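Local coordinates for mandelate racemase/muconate lactonizing enzyme family protein (Roseovarius sp. TM1035, PDB 3T9P), which probably catalyses an enolase-superfamily reaction, such as racemisation or another isomerisation of a carboxylate substrate, as its mandelate racemase/muconate lactonizing enzyme relatives do, at residues S312-A324 / Q360-E372. Sequence-based numbering, arbitrary orientation.
Sequences SLVTMCTMHLLRA and QAIVTDAPGWGVE. With SO4 (sulfate ion), chain C.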
ATOM      1  N   SER A 312      -9.945 -20.000  -4.219  1.00 13.87           N
ATOM      2  CA  SER A 312     -10.915 -19.015  -4.626  1.00 13.05           C
ATOM      3  C   SER A 312     -10.775 -18.788  -6.149  1.00 14.61           C
ATOM      4  O   SER A 312     -10.154 -19.598  -6.800  1.00 14.69           O
ATOM      5  CB  SER A 312     -10.705 -17.767  -3.828  1.00 10.80           C
ATOM      6  OG  SER A 312      -9.565 -17.064  -4.282  1.00 15.87           O
ATOM      7  N   LEU A 313     -11.304 -17.708  -6.702  1.00 12.28           N
ATOM      8  CA  LEU A 313     -11.202 -17.476  -8.137  1.00 15.60           C
ATOM      9  C   LEU A 313      -9.699 -17.239  -8.602  1.00 14.38           C
ATOM     10  O   LEU A 313      -9.365 -17.303  -9.796  1.00 13.84           O
ATOM     11  CB  LEU A 313     -12.029 -16.240  -8.446  1.00 14.59           C
ATOM     12  CG  LEU A 313     -12.165 -16.023  -9.959  1.00 17.09           C
ATOM     13  CD1 LEU A 313     -12.955 -17.098 -10.565  1.00 17.06           C
ATOM     14  CD2 LEU A 313     -12.715 -14.597 -10.280  1.00 15.56           C
ATOM     15  N   VAL A 314      -8.867 -16.825  -7.662  1.00 14.38           N
ATOM     16  CA  VAL A 314      -7.458 -16.506  -8.012  1.00 13.41           C
ATOM     17  C   VAL A 314      -6.816 -17.647  -8.856  1.00 13.57           C
ATOM     18  O   VAL A 314      -6.044 -17.399  -9.760  1.00 12.73           O
ATOM     19  CB  VAL A 314      -6.632 -16.101  -6.751  1.00 12.50           C
ATOM     20  CG1 VAL A 314      -6.457 -17.309  -5.748  1.00 13.31           C
ATOM     21  CG2 VAL A 314      -5.188 -15.510  -7.169  1.00 11.10           C
ATOM     22  N   THR A 315      -7.092 -18.894  -8.521  1.00 11.47           N
ATOM     23  CA  THR A 315      -6.478 -19.962  -9.264  1.00 11.97           C
ATOM     24  C   THR A 315      -6.982 -19.993 -10.736  1.00 13.48           C
ATOM     25  O   THR A 315      -6.140 -20.076 -11.669  1.00 13.98           O
ATOM     26  CB  THR A 315      -6.567 -21.341  -8.493  1.00 12.33           C
ATOM     27  OG1 THR A 315      -5.790 -21.218  -7.288  1.00 14.09           O
ATOM     28  CG2 THR A 315      -5.932 -22.609  -9.386  1.00 10.49           C
ATOM     29  N   MET A 316      -8.254 -19.883 -10.950  1.00  7.62           N
ATOM     30  CA  MET A 316      -8.816 -19.847 -12.341  1.00 13.43           C
ATOM     31  C   MET A 316      -8.320 -18.602 -13.108  1.00 13.28           C
ATOM     32  O   MET A 316      -7.917 -18.705 -14.265  1.00 15.27           O
ATOM     33  CB  MET A 316     -10.382 -19.864 -12.308  1.00 12.97           C
ATOM     34  CG  MET A 316     -11.053 -19.915 -13.770  1.00 11.93           C
ATOM     35  SD  MET A 316     -10.345 -21.326 -14.707  1.00 15.27           S
ATOM     36  CE  MET A 316     -11.171 -22.668 -13.866  1.00 17.83           C
ATOM     37  N   CYS A 317      -8.197 -17.453 -12.431  1.00 14.19           N
ATOM     38  CA  CYS A 317      -7.645 -16.250 -13.190  1.00 15.39           C
ATOM     39  C   CYS A 317      -6.208 -16.527 -13.635  1.00 15.70           C
ATOM     40  O   CYS A 317      -5.788 -16.142 -14.798  1.00 16.90           O
ATOM     41  CB  CYS A 317      -7.651 -15.025 -12.298  1.00 13.68           C
ATOM     42  SG  CYS A 317      -9.313 -14.399 -11.847  1.00 17.84           S
ATOM     43  N   THR A 318      -5.418 -17.118 -12.694  1.00 15.33           N
ATOM     44  CA  THR A 318      -4.064 -17.517 -13.018  1.00 15.90           C
ATOM     45  C   THR A 318      -3.998 -18.519 -14.206  1.00 16.74           C
ATOM     46  O   THR A 318      -3.090 -18.430 -15.079  1.00 16.19           O
ATOM     47  CB  THR A 318      -3.350 -18.054 -11.774  1.00 17.54           C
ATOM     48  OG1 THR A 318      -3.429 -17.037 -10.758  1.00 17.35           O
ATOM     49  CG2 THR A 318      -1.933 -18.260 -12.065  1.00 18.65           C
ATOM     50  N   MET A 319      -4.897 -19.488 -14.230  1.00 14.48           N
ATOM     51  CA  MET A 319      -4.914 -20.443 -15.303  1.00 14.06           C
ATOM     52  C   MET A 319      -5.146 -19.740 -16.679  1.00 14.75           C
ATOM     53  O   MET A 319      -4.464 -20.073 -17.659  1.00 15.24           O
ATOM     54  CB  MET A 319      -6.104 -21.407 -15.059  1.00 13.53           C
ATOM     55  CG  MET A 319      -5.716 -22.471 -13.978  1.00 13.17           C
ATOM     56  SD  MET A 319      -7.138 -23.328 -13.205  1.00 17.38           S
ATOM     57  CE  MET A 319      -7.883 -24.090 -14.740  1.00 19.08           C
ATOM     58  N   HIS A 320      -6.144 -18.836 -16.753  1.00 15.37           N
ATOM     59  CA  HIS A 320      -6.410 -18.094 -17.980  1.00 15.32           C
ATOM     60  C   HIS A 320      -5.225 -17.248 -18.316  1.00 16.51           C
ATOM     61  O   HIS A 320      -4.813 -17.191 -19.520  1.00 16.70           O
ATOM     62  CB  HIS A 320      -7.650 -17.185 -17.904  1.00 14.18           C
ATOM     63  CG  HIS A 320      -8.952 -17.934 -17.892  1.00 16.06           C
ATOM     64  ND1 HIS A 320      -9.794 -17.983 -18.997  1.00 18.00           N
ATOM     65  CD2 HIS A 320      -9.525 -18.741 -16.947  1.00 17.27           C
ATOM     66  CE1 HIS A 320     -10.881 -18.696 -18.681  1.00 20.62           C
ATOM     67  NE2 HIS A 320     -10.741 -19.171 -17.448  1.00 19.67           N
ATOM     68  N   LEU A 321      -4.600 -16.623 -17.325  1.00 16.14           N
ATOM     69  CA  LEU A 321      -3.412 -15.829 -17.647  1.00 17.30           C
ATOM     70  C   LEU A 321      -2.272 -16.710 -18.224  1.00 17.75           C
ATOM     71  O   LEU A 321      -1.598 -16.283 -19.215  1.00 16.33           O
ATOM     72  CB  LEU A 321      -2.857 -15.078 -16.417  1.00 17.23           C
ATOM     73  CG  LEU A 321      -1.552 -14.300 -16.490  1.00 14.97           C
ATOM     74  CD1 LEU A 321      -1.960 -12.890 -16.897  1.00 18.14           C
ATOM     75  CD2 LEU A 321      -0.859 -14.149 -15.136  1.00 17.08           C
ATOM     76  N   LEU A 322      -2.012 -17.896 -17.614  1.00 17.01           N
ATOM     77  CA  LEU A 322      -0.888 -18.756 -18.134  1.00 16.40           C
ATOM     78  C   LEU A 322      -1.193 -19.317 -19.531  1.00 18.97           C
ATOM     79  O   LEU A 322      -0.254 -19.669 -20.257  1.00 20.06           O
ATOM     80  CB  LEU A 322      -0.565 -19.937 -17.199  1.00 16.08           C
ATOM     81  CG  LEU A 322       0.097 -19.437 -15.932  1.00 15.76           C
ATOM     82  CD1 LEU A 322       0.076 -20.555 -14.816  1.00 15.10           C
ATOM     83  CD2 LEU A 322       1.530 -18.949 -16.190  1.00 11.61           C
ATOM     84  N   ARG A 323      -2.469 -19.460 -19.877  1.00 17.74           N
ATOM     85  CA  ARG A 323      -2.864 -19.835 -21.242  1.00 21.05           C
ATOM     86  C   ARG A 323      -2.651 -18.715 -22.278  1.00 22.47           C
ATOM     87  O   ARG A 323      -2.897 -18.949 -23.468  1.00 25.55           O
ATOM     88  CB  ARG A 323      -4.346 -20.268 -21.283  1.00 19.64           C
ATOM     89  CG  ARG A 323      -4.650 -21.647 -20.591  1.00 20.29           C
ATOM     90  CD  ARG A 323      -3.914 -22.846 -21.217  1.00 20.84           C
ATOM     91  NE  ARG A 323      -4.147 -22.921 -22.697  1.00 23.02           N
ATOM     92  CZ  ARG A 323      -3.612 -23.834 -23.535  1.00 27.82           C
ATOM     93  NH1 ARG A 323      -2.858 -24.825 -23.097  1.00 18.78           N
ATOM     94  NH2 ARG A 323      -3.834 -23.759 -24.840  1.00 23.25           N
ATOM     95  N   ALA A 324      -2.250 -17.520 -21.883  1.00 19.83           N
ATOM     96  CA  ALA A 324      -2.243 -16.434 -22.812  1.00 20.36           C
ATOM     97  C   ALA A 324      -0.888 -15.744 -22.894  1.00 20.77           C
ATOM     98  O   ALA A 324      -0.482 -15.306 -23.989  1.00 22.71           O
ATOM     99  CB  ALA A 324      -3.385 -15.398 -22.412  1.00 19.45           C
ATOM    100  N   GLN A 360      -2.393 -31.738 -14.386  1.00 18.77           N
ATOM    101  CA  GLN A 360      -2.815 -30.574 -15.105  1.00 19.94           C
ATOM    102  C   GLN A 360      -4.240 -30.112 -14.749  1.00 18.77           C
ATOM    103  O   GLN A 360      -5.127 -30.935 -14.559  1.00 17.26           O
ATOM    104  CB  GLN A 360      -2.810 -30.834 -16.638  1.00 20.51           C
ATOM    105  CG  GLN A 360      -1.537 -31.424 -17.164  1.00 24.61           C
ATOM    106  CD  GLN A 360      -1.579 -31.546 -18.715  1.00 30.79           C
ATOM    107  OE1 GLN A 360      -2.551 -32.014 -19.349  1.00 28.40           O
ATOM    108  NE2 GLN A 360      -0.542 -31.095 -19.298  1.00 30.66           N
ATOM    109  N   ALA A 361      -4.442 -28.794 -14.686  1.00 17.53           N
ATOM    110  CA  ALA A 361      -5.779 -28.195 -14.635  1.00 18.43           C
ATOM    111  C   ALA A 361      -6.220 -27.871 -16.091  1.00 19.74           C
ATOM    112  O   ALA A 361      -5.423 -27.941 -17.056  1.00 21.52           O
ATOM    113  CB  ALA A 361      -5.732 -26.931 -13.803  1.00 17.50           C
ATOM    114  N   ILE A 362      -7.443 -27.439 -16.237  1.00 21.45           N
ATOM    115  CA  ILE A 362      -7.958 -27.203 -17.570  1.00 21.87           C
ATOM    116  C   ILE A 362      -8.692 -25.875 -17.631  1.00 19.62           C
ATOM    117  O   ILE A 362      -9.569 -25.617 -16.843  1.00 20.41           O
ATOM    118  CB  ILE A 362      -8.883 -28.386 -18.034  1.00 23.19           C
ATOM    119  CG1 ILE A 362      -9.345 -28.196 -19.477  1.00 24.97           C
ATOM    120  CG2 ILE A 362     -10.223 -28.571 -17.116  1.00 23.89           C
ATOM    121  CD1 ILE A 362     -10.239 -29.471 -19.928  1.00 34.09           C
ATOM    122  N   VAL A 363      -8.353 -25.049 -18.606  1.00 21.06           N
ATOM    123  CA  VAL A 363      -9.230 -23.923 -18.975  1.00 20.00           C
ATOM    124  C   VAL A 363     -10.163 -24.451 -20.096  1.00 20.49           C
ATOM    125  O   VAL A 363      -9.657 -24.823 -21.175  1.00 19.60           O
ATOM    126  CB  VAL A 363      -8.407 -22.717 -19.401  1.00 20.01           C
ATOM    127  CG1 VAL A 363      -9.261 -21.591 -20.020  1.00 18.00           C
ATOM    128  CG2 VAL A 363      -7.555 -22.179 -18.154  1.00 17.56           C
ATOM    129  N   THR A 364     -11.474 -24.514 -19.789  1.00 21.89           N
ATOM    130  CA  THR A 364     -12.522 -24.997 -20.723  1.00 23.53           C
ATOM    131  C   THR A 364     -12.883 -23.897 -21.750  1.00 24.83           C
ATOM    132  O   THR A 364     -12.377 -22.742 -21.675  1.00 22.99           O
ATOM    133  CB  THR A 364     -13.831 -25.415 -19.967  1.00 24.08           C
ATOM    134  OG1 THR A 364     -14.552 -24.250 -19.543  1.00 25.55           O
ATOM    135  CG2 THR A 364     -13.600 -26.472 -18.751  1.00 22.40           C
ATOM    136  N   ASP A 365     -13.785 -24.227 -22.690  1.00 25.62           N
ATOM    137  CA  ASP A 365     -14.368 -23.259 -23.616  1.00 26.99           C
ATOM    138  C   ASP A 365     -15.462 -22.405 -23.054  1.00 24.96           C
ATOM    139  O   ASP A 365     -16.014 -21.608 -23.845  1.00 23.84           O
ATOM    140  CB  ASP A 365     -15.169 -23.964 -24.754  1.00 30.81           C
ATOM    141  CG  ASP A 365     -14.302 -24.453 -25.787  1.00 39.09           C
ATOM    142  OD1 ASP A 365     -13.096 -24.024 -25.734  1.00 48.34           O
ATOM    143  OD2 ASP A 365     -14.792 -25.282 -26.605  1.00 51.18           O
ATOM    144  N   ALA A 366     -15.864 -22.654 -21.806  1.00 23.89           N
ATOM    145  CA  ALA A 366     -16.962 -21.895 -21.141  1.00 24.12           C
ATOM    146  C   ALA A 366     -16.652 -20.368 -21.207  1.00 23.13           C
ATOM    147  O   ALA A 366     -15.516 -19.985 -21.004  1.00 25.53           O
ATOM    148  CB  ALA A 366     -17.188 -22.386 -19.674  1.00 23.50           C
ATOM    149  N   PRO A 367     -17.629 -19.524 -21.506  1.00 20.89           N
ATOM    150  CA  PRO A 367     -17.294 -18.060 -21.637  1.00 22.10           C
ATOM    151  C   PRO A 367     -16.868 -17.420 -20.310  1.00 19.76           C
ATOM    152  O   PRO A 367     -17.290 -17.943 -19.266  1.00 19.33           O
ATOM    153  CB  PRO A 367     -18.608 -17.378 -22.042  1.00 21.80           C
ATOM    154  CG  PRO A 367     -19.506 -18.488 -22.599  1.00 25.61           C
ATOM    155  CD  PRO A 367     -19.008 -19.855 -21.916  1.00 22.95           C
ATOM    156  N   GLY A 368     -16.135 -16.286 -20.394  1.00 18.83           N
ATOM    157  CA  GLY A 368     -15.583 -15.590 -19.200  1.00 18.60           C
ATOM    158  C   GLY A 368     -14.647 -16.528 -18.454  1.00 16.29           C
ATOM    159  O   GLY A 368     -13.833 -17.183 -19.076  1.00 18.72           O
ATOM    160  N   TRP A 369     -14.753 -16.598 -17.110  1.00 17.88           N
ATOM    161  CA  TRP A 369     -13.868 -17.375 -16.303  1.00 15.21           C
ATOM    162  C   TRP A 369     -14.235 -18.809 -16.371  1.00 18.57           C
ATOM    163  O   TRP A 369     -13.403 -19.700 -15.961  1.00 18.80           O
ATOM    164  CB  TRP A 369     -13.894 -16.982 -14.826  1.00 14.97           C
ATOM    165  CG  TRP A 369     -13.422 -15.555 -14.616  1.00 15.73           C
ATOM    166  CD1 TRP A 369     -14.139 -14.517 -14.055  1.00 14.45           C
ATOM    167  CD2 TRP A 369     -12.171 -15.031 -14.994  1.00 10.50           C
ATOM    168  NE1 TRP A 369     -13.370 -13.331 -14.094  1.00 16.94           N
ATOM    169  CE2 TRP A 369     -12.166 -13.627 -14.657  1.00 14.39           C
ATOM    170  CE3 TRP A 369     -11.036 -15.581 -15.559  1.00 17.45           C
ATOM    171  CZ2 TRP A 369     -11.080 -12.800 -14.891  1.00 14.71           C
ATOM    172  CZ3 TRP A 369      -9.903 -14.718 -15.811  1.00 14.82           C
ATOM    173  CH2 TRP A 369      -9.960 -13.340 -15.450  1.00 13.87           C
ATOM    174  N   GLY A 370     -15.430 -19.069 -16.877  1.00 19.43           N
ATOM    175  CA  GLY A 370     -15.941 -20.454 -16.934  1.00 20.22           C
ATOM    176  C   GLY A 370     -16.309 -21.057 -15.587  1.00 23.39           C
ATOM    177  O   GLY A 370     -16.128 -22.269 -15.410  1.00 24.20           O
ATOM    178  N   VAL A 371     -16.786 -20.264 -14.621  1.00 20.31           N
ATOM    179  CA  VAL A 371     -17.017 -20.834 -13.303  1.00 21.57           C
ATOM    180  C   VAL A 371     -18.374 -20.313 -12.896  1.00 21.52           C
ATOM    181  O   VAL A 371     -18.755 -19.242 -13.350  1.00 22.25           O
ATOM    182  CB  VAL A 371     -15.963 -20.465 -12.168  1.00 22.89           C
ATOM    183  CG1 VAL A 371     -14.535 -21.002 -12.442  1.00 23.44           C
ATOM    184  CG2 VAL A 371     -15.961 -18.988 -11.784  1.00 23.00           C
ATOM    185  N   GLU A 372     -19.087 -21.043 -12.056  1.00 20.50           N
ATOM    186  CA  GLU A 372     -20.396 -20.567 -11.590  1.00 21.56           C
ATOM    187  C   GLU A 372     -20.358 -20.531 -10.075  1.00 22.04           C
ATOM    188  O   GLU A 372     -20.063 -21.558  -9.423  1.00 19.68           O
ATOM    189  CB  GLU A 372     -21.521 -21.475 -12.135  1.00 24.44           C
ATOM    190  CG  GLU A 372     -22.934 -20.846 -11.849  1.00 32.03           C
ATOM    191  CD  GLU A 372     -24.079 -21.877 -12.095  1.00 41.89           C
ATOM    192  OE1 GLU A 372     -23.800 -23.045 -12.579  1.00 40.34           O
ATOM    193  OE2 GLU A 372     -25.247 -21.492 -11.759  1.00 44.52           O
TER
HETATM  194  S   SO4 C 389      -2.310 -26.973 -25.919  1.00 75.38           S
HETATM  195  O1  SO4 C 389      -3.324 -25.953 -26.165  1.00 70.81           O
HETATM  196  O2  SO4 C 389      -1.621 -26.763 -24.632  1.00 73.27           O
HETATM  197  O3  SO4 C 389      -3.032 -28.267 -25.908  1.00 75.07           O
HETATM  198  O4  SO4 C 389      -1.264 -26.931 -26.954  1.00 74.36           O
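Helix 313-322 of the enolase-type C-terminal barrel packs across strand 360-363 and the loop that follows it, with His320 and Trp369 at the heart of the interface. The helix runs nearly at right angles to the strand. The His320 ring is held between two neighbours: Val363 CG1 lies over one face, 3.8 Å from the ring centroid, while Trp369 directs the edge of its six-membered ring at the opposite face in a T-shaped pair with planes at 89°. Both nitrogens are engaged. His320 NE2 donates to Trp369 O at 3.1 Å, a bent bond (143°) that reaches the oxygen from above the carbonyl plane, and ND1 bonds to the backbone N of Ala124. Trp369 carries Cys317 SG over one face, 3.8 Å from the centroid of the six-membered ring; on that same face Leu313 CD2 makes a CH-pi contact with the five-membered ring. Trp369 NE1 donates to Thr109 O. The anti torsion of Met316 (chi1 -177°) turns its CG toward the loop, where it lies 3.2 Å from Trp369 O and meets Val371 CG1. Toward the strand, Met319 CB packs on Val363 CG2 at 3.5 Å, and Met319 CE touches Ala361 CB at 3.7 Å. Arg323 runs its CG past Val363 CG2; its guanidinium bonds to Ser130 O and Pro133 O, with a sulfate, probably from the crystallisation liquor, as added partner. With ND1 bonded to an amide N-H, it most likely accepts while NE2 donates, consistent with a neutral, NE2-protonated His320 whose ring is fixed in rotation by its two bonds and the groups over its faces, in a buried setting.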